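Local coordinates for DUF1425 domain-containing protein (Shewanella loihica, PDB 3O0L) that is of unknown function but belongs to the DUF1425 family of the E-set clan and is probably a bacterial lipoprotein with a beta-sandwich fold, at residues A35-L40 and A92-A97; L40-G44 and K59-Y63. All coordinates share one frame; numbering follows the deposited sequence. Where two conformers were deposited one is given.

Contact 1. Residues A35-L40 and A92-A97; sequences AEAGFL and ALSPNA
The ring of Phe-39 lies against the backbone of the turn that runs from Ser-94 to Ala-97. Its leading edge meets the carbonyl of Ser-94 almost in the ring plane, Phe-39 CD2 standing 3.2 Å from Ser-94 O. Phe-39 CE2 reaches CA of Asn-96 obliquely at 3.6 Å, and toward the rim of one face sits the backbone N of Ala-97, 3.9 Å from Phe-39 CZ. The first torsion (chi1 -80°) sets CG anti to the carbonyl carbon and brings the ring end nearer the turn, although CB itself points along it. Beside the root of that side chain, CD1 of Leu-93 touches CB of Ala-35 and CB of Phe-39 and lies 3.6 Å from Leu-40 O. That oxygen also accepts a nearly straight hydrogen bond from Ser-94 N (3.0 Å). In the Ser-94 conformer given, and so less certainly, water 1 accepts a hydrogen bond from Ser-94 OG and a weak one from Leu-40 N, linking the hydroxyl loosely to the Leu-40 backbone. With Phe-39 cut back to an alanine, the Ser-94 carbonyl and the backbone of Asn-96 and Ala-97 would probably lose their aromatic neighbour, leaving a gap beside the loop. The arrangement is that of an antiparallel strand pair fraying into loops: the 35-39 connection of a beta hairpin packs on the chain leaving edge strand 87-93.

Contact 2. Residues L40-G44 and K59-Y63; sequences LRARG and KFTWY
CB of Ala-42 points between two aromatic side chains of the facing strand, Phe-60 and Trp-62. It sits over the face of Phe-60 in a CH-pi contact, 3.7 Å from the ring centroid and 22° off the normal, displaced toward CE1 and CD1. The same methyl also touches the six-membered ring of Trp-62, with CH2 at 3.6 Å from Ala-42 CB. Both aromatic residues carry CG anti to the carbonyl carbon (chi1 -68° in Phe-60, -67° in Trp-62), a shared setting that sends the two rings across to strand 40-44. The indole turns an edge to the backbone: CH2 of Trp-62 lies 3.6 Å from Ala-42 N, which is near the ring plane. CZ3 of Trp-62 meets Leu-40 CB obliquely at 4.1 Å. Phe-60 likewise turns an edge to the backbone, its CZ 3.9 Å from Gly-44 N. The absence of a side chain at Gly-44 lets the Phe-60 ring approach the strand. No hydrogen bond crosses, so the join is apolar packing. Strand 40-48 runs between 22-34 and 87-93 in one sheet, strand 54-63 between 78-82 and 101-109 in the other; Val-90 and Ala-92 also pack on Phe-60, and Cys-102 on Ala-42.

Overall arrangement
Contacts 1 and 2 have centres about 10 Å apart and share Leu-40, where the loop 35-39 passes into strand 40-48. Along the chain the order is 35-40, 40-44, 59-63, 92-97, so both segments of contact 2 fall in the stretch of chain that contact 1 brings together. Strands 40-48 and 87-93 are antiparallel neighbours in the five-stranded sheet, whereas 54-63 is the middle strand of the three-stranded sheet facing it. Contact 1 therefore joins the ends of two neighbouring strands, with their loops, within one layer near the surface, and contact 2 joins the two layers in the interior. Ala-92 and Ser-94 pack on Phe-60 and Trp-62, carrying the core to the sandwich end, consistent with an E-set-like fold.

Contact 1. Residues A35-L40 and A92-A97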
loop_
_atom_site.group_PDB
_atom_site.type_symbol
_atom_site.label_atom_id
_atom_site.label_comp_id
_atom_site.label_asym_id
_atom_site.label_seq_id
_atom_site.Cartn_x
_atom_site.Cartn_y
_atom_site.Cartn_z
ATOM N N ALA A 35 -23.297 -9.411 1.414
ATOM C CA ALA A 35 -24.235 -9.492 0.319
ATOM C C ALA A 35 -25.256 -10.564 0.745
ATOM O O ALA A 35 -25.179 -11.144 1.874
ATOM C CB ALA A 35 -23.536 -9.893 -0.960
ATOM N N GLU A 36 -26.187 -10.817 -0.156
ATOM C CA GLU A 36 -27.270 -11.769 0.106
ATOM C C GLU A 36 -26.865 -13.247 -0.007
ATOM O O GLU A 36 -25.852 -13.599 -0.624
ATOM C CB GLU A 36 -28.468 -11.420 -0.777
ATOM C CG GLU A 36 -29.094 -10.059 -0.387
ATOM C CD GLU A 36 -29.374 -9.873 1.145
ATOM O OE1 GLU A 36 -30.114 -10.694 1.748
ATOM O OE2 GLU A 36 -28.859 -8.899 1.746
ATOM N N ALA A 37 -27.640 -14.100 0.672
ATOM C CA ALA A 37 -27.492 -15.555 0.585
ATOM C C ALA A 37 -26.100 -16.046 1.040
ATOM O O ALA A 37 -25.607 -17.049 0.551
ATOM C CB ALA A 37 -27.827 -16.060 -0.847
ATOM N N GLY A 38 -25.507 -15.348 2.000
ATOM C CA GLY A 38 -24.219 -15.745 2.606
ATOM C C GLY A 38 -22.989 -15.288 1.851
ATOM O O GLY A 38 -21.864 -15.631 2.221
ATOM N N PHE A 39 -23.208 -14.497 0.806
ATOM C CA PHE A 39 -22.140 -13.974 -0.015
ATOM C C PHE A 39 -21.609 -12.661 0.536
ATOM O O PHE A 39 -22.266 -12.003 1.333
ATOM C CB PHE A 39 -22.632 -13.851 -1.462
ATOM C CG PHE A 39 -22.596 -15.153 -2.179
ATOM C CD1 PHE A 39 -23.461 -16.165 -1.833
ATOM C CD2 PHE A 39 -21.622 -15.417 -3.133
ATOM C CE1 PHE A 39 -23.393 -17.378 -2.459
ATOM C CE2 PHE A 39 -21.543 -16.669 -3.738
ATOM C CZ PHE A 39 -22.413 -17.637 -3.396
ATOM N N LEU A 40 -20.401 -12.311 0.122
ATOM C CA LEU A 40 -19.791 -11.036 0.382
ATOM C C LEU A 40 -19.682 -10.300 -0.947
ATOM O O LEU A 40 -19.694 -10.885 -2.035
ATOM C CB LEU A 40 -18.396 -11.199 0.977
ATOM C CG LEU A 40 -18.234 -11.953 2.279
ATOM C CD1 LEU A 40 -16.770 -12.026 2.617
ATOM C CD2 LEU A 40 -19.023 -11.226 3.374
ATOM N N ALA A 92 -16.864 -6.611 -6.865
ATOM C CA ALA A 92 -16.934 -8.032 -7.283
ATOM C C ALA A 92 -17.737 -8.805 -6.260
ATOM O O ALA A 92 -17.569 -8.644 -5.067
ATOM C CB ALA A 92 -15.552 -8.656 -7.406
ATOM N N LEU A 93 -18.600 -9.684 -6.757
ATOM C CA LEU A 93 -19.325 -10.601 -5.908
ATOM C C LEU A 93 -18.415 -11.777 -5.604
ATOM O O LEU A 93 -17.689 -12.253 -6.489
ATOM C CB LEU A 93 -20.568 -11.059 -6.661
ATOM C CG LEU A 93 -21.591 -11.874 -5.922
ATOM C CD1 LEU A 93 -22.133 -11.109 -4.725
ATOM C CD2 LEU A 93 -22.685 -12.272 -6.975
ATOM N N SER A 94 -18.416 -12.227 -4.358
ATOM C CA SER A 94 -17.682 -13.437 -3.956
ATOM C C SER A 94 -18.099 -14.655 -4.806
ATOM O O SER A 94 -19.269 -14.796 -5.172
ATOM C CB SER A 94 -17.929 -13.757 -2.487
ATOM O OG SER A 94 -17.562 -15.098 -2.195
ATOM N N PRO A 95 -17.142 -15.543 -5.145
ATOM C CA PRO A 95 -17.469 -16.674 -5.971
ATOM C C PRO A 95 -18.098 -17.818 -5.204
ATOM O O PRO A 95 -18.752 -18.611 -5.799
ATOM C CB PRO A 95 -16.119 -17.081 -6.577
ATOM C CG PRO A 95 -15.143 -16.701 -5.566
ATOM C CD PRO A 95 -15.693 -15.474 -4.867
ATOM N N ASN A 96 -17.922 -17.898 -3.890
ATOM C CA ASN A 96 -18.697 -18.840 -3.122
ATOM C C ASN A 96 -18.758 -18.419 -1.667
ATOM O O ASN A 96 -17.940 -17.602 -1.192
ATOM C CB ASN A 96 -18.258 -20.300 -3.322
ATOM C CG ASN A 96 -17.000 -20.682 -2.591
ATOM O OD1 ASN A 96 -16.928 -20.607 -1.363
ATOM N ND2 ASN A 96 -16.054 -21.260 -3.332
ATOM N N ALA A 97 -19.722 -18.987 -0.977
ATOM C CA ALA A 97 -20.010 -18.579 0.410
ATOM C C ALA A 97 -18.901 -18.868 1.428
ATOM O O ALA A 97 -18.971 -18.364 2.565
ATOM C CB ALA A 97 -21.291 -19.203 0.834
HETATM O O HOH W 1 -18.710 -15.159 0.500
#

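Contact 2. Residues L40-G44 and K59-Y63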
loop_
_atom_site.group_PDB
_atom_site.type_symbol
_atom_site.label_atom_id
_atom_site.label_comp_id
_atom_site.label_asym_id
_atom_site.label_seq_id
_atom_site.Cartn_x
_atom_site.Cartn_y
_atom_site.Cartn_z
ATOM N N LEU A 40 -20.401 -12.311 0.122
ATOM C CA LEU A 40 -19.791 -11.036 0.382
ATOM C C LEU A 40 -19.682 -10.300 -0.947
ATOM O O LEU A 40 -19.694 -10.885 -2.035
ATOM C CB LEU A 40 -18.396 -11.199 0.977
ATOM C CG LEU A 40 -18.234 -11.953 2.279
ATOM C CD1 LEU A 40 -16.770 -12.026 2.617
ATOM C CD2 LEU A 40 -19.023 -11.226 3.374
ATOM N N ARG A 41 -19.570 -8.999 -0.857
ATOM C CA ARG A 41 -19.306 -8.201 -2.030
ATOM C C ARG A 41 -18.090 -7.350 -1.748
ATOM O O ARG A 41 -18.083 -6.609 -0.766
ATOM C CB ARG A 41 -20.472 -7.317 -2.299
ATOM C CG ARG A 41 -20.199 -6.348 -3.388
ATOM C CD ARG A 41 -21.482 -5.707 -3.798
ATOM N NE ARG A 41 -22.356 -6.630 -4.519
ATOM C CZ ARG A 41 -22.170 -6.983 -5.787
ATOM N NH1 ARG A 41 -21.117 -6.529 -6.483
ATOM N NH2 ARG A 41 -23.022 -7.814 -6.354
ATOM N N ALA A 42 -17.102 -7.413 -2.634
ATOM C CA ALA A 42 -15.886 -6.611 -2.497
ATOM C C ALA A 42 -16.178 -5.233 -3.044
ATOM O O ALA A 42 -16.760 -5.089 -4.123
ATOM C CB ALA A 42 -14.709 -7.238 -3.306
ATOM N N ARG A 43 -15.750 -4.219 -2.304
ATOM C CA ARG A 43 -15.846 -2.837 -2.764
ATOM C C ARG A 43 -14.452 -2.191 -2.668
ATOM O O ARG A 43 -13.871 -2.088 -1.579
ATOM C CB ARG A 43 -16.878 -2.076 -1.944
ATOM C CG ARG A 43 -18.303 -2.676 -2.172
ATOM C CD ARG A 43 -19.362 -1.738 -1.701
ATOM N NE ARG A 43 -20.685 -2.294 -1.920
ATOM C CZ ARG A 43 -21.365 -2.232 -3.056
ATOM N NH1 ARG A 43 -20.879 -1.613 -4.132
ATOM N NH2 ARG A 43 -22.549 -2.801 -3.122
ATOM N N GLY A 44 -13.940 -1.801 -3.826
ATOM C CA GLY A 44 -12.618 -1.220 -3.933
ATOM C C GLY A 44 -12.727 0.202 -4.396
ATOM O O GLY A 44 -13.716 0.596 -5.040
ATOM N N LYS A 59 -7.659 -6.567 -10.275
ATOM C CA LYS A 59 -8.497 -7.744 -9.997
ATOM C C LYS A 59 -8.529 -8.028 -8.533
ATOM O O LYS A 59 -7.601 -7.679 -7.797
ATOM C CB LYS A 59 -8.054 -8.996 -10.757
ATOM C CG LYS A 59 -6.881 -9.739 -10.245
ATOM C CD LYS A 59 -6.927 -11.121 -10.878
ATOM C CE LYS A 59 -5.640 -11.861 -10.735
ATOM N NZ LYS A 59 -5.569 -12.962 -11.759
ATOM N N PHE A 60 -9.637 -8.605 -8.101
ATOM C CA PHE A 60 -9.754 -9.063 -6.724
ATOM C C PHE A 60 -9.398 -10.525 -6.642
ATOM O O PHE A 60 -9.624 -11.277 -7.593
ATOM C CB PHE A 60 -11.190 -8.936 -6.208
ATOM C CG PHE A 60 -11.683 -7.522 -6.028
ATOM C CD1 PHE A 60 -11.484 -6.850 -4.830
ATOM C CD2 PHE A 60 -12.394 -6.894 -7.015
ATOM C CE1 PHE A 60 -11.941 -5.594 -4.653
ATOM C CE2 PHE A 60 -12.863 -5.607 -6.833
ATOM C CZ PHE A 60 -12.643 -4.956 -5.651
ATOM N N THR A 61 -8.913 -10.932 -5.477
ATOM C CA THR A 61 -8.752 -12.342 -5.133
ATOM C C THR A 61 -9.481 -12.557 -3.801
ATOM O O THR A 61 -9.682 -11.611 -3.013
ATOM C CB THR A 61 -7.289 -12.751 -4.990
ATOM O OG1 THR A 61 -6.680 -11.898 -4.035
ATOM C CG2 THR A 61 -6.521 -12.553 -6.322
ATOM N N TRP A 62 -9.881 -13.792 -3.562
ATOM C CA TRP A 62 -10.718 -14.118 -2.439
ATOM C C TRP A 62 -10.073 -15.226 -1.601
ATOM O O TRP A 62 -9.455 -16.153 -2.135
ATOM C CB TRP A 62 -12.036 -14.612 -2.981
ATOM C CG TRP A 62 -12.805 -13.565 -3.664
ATOM C CD1 TRP A 62 -12.771 -13.243 -4.975
ATOM C CD2 TRP A 62 -13.719 -12.660 -3.053
ATOM N NE1 TRP A 62 -13.625 -12.192 -5.239
ATOM C CE2 TRP A 62 -14.241 -11.835 -4.076
ATOM C CE3 TRP A 62 -14.200 -12.503 -1.748
ATOM C CZ2 TRP A 62 -15.186 -10.834 -3.818
ATOM C CZ3 TRP A 62 -15.128 -11.495 -1.495
ATOM C CH2 TRP A 62 -15.605 -10.686 -2.527
ATOM N N TYR A 63 -10.271 -15.144 -0.288
ATOM C CA TYR A 63 -9.716 -16.100 0.669
ATOM C C TYR A 63 -10.765 -16.581 1.655
ATOM O O TYR A 63 -11.698 -15.861 2.006
ATOM C CB TYR A 63 -8.551 -15.459 1.442
ATOM C CG TYR A 63 -7.527 -14.893 0.522
ATOM C CD1 TYR A 63 -6.486 -15.680 0.026
ATOM C CD2 TYR A 63 -7.629 -13.588 0.081
ATOM C CE1 TYR A 63 -5.556 -15.154 -0.860
ATOM C CE2 TYR A 63 -6.710 -13.065 -0.794
ATOM C CZ TYR A 63 -5.686 -13.841 -1.264
ATOM O OH TYR A 63 -4.811 -13.277 -2.147
#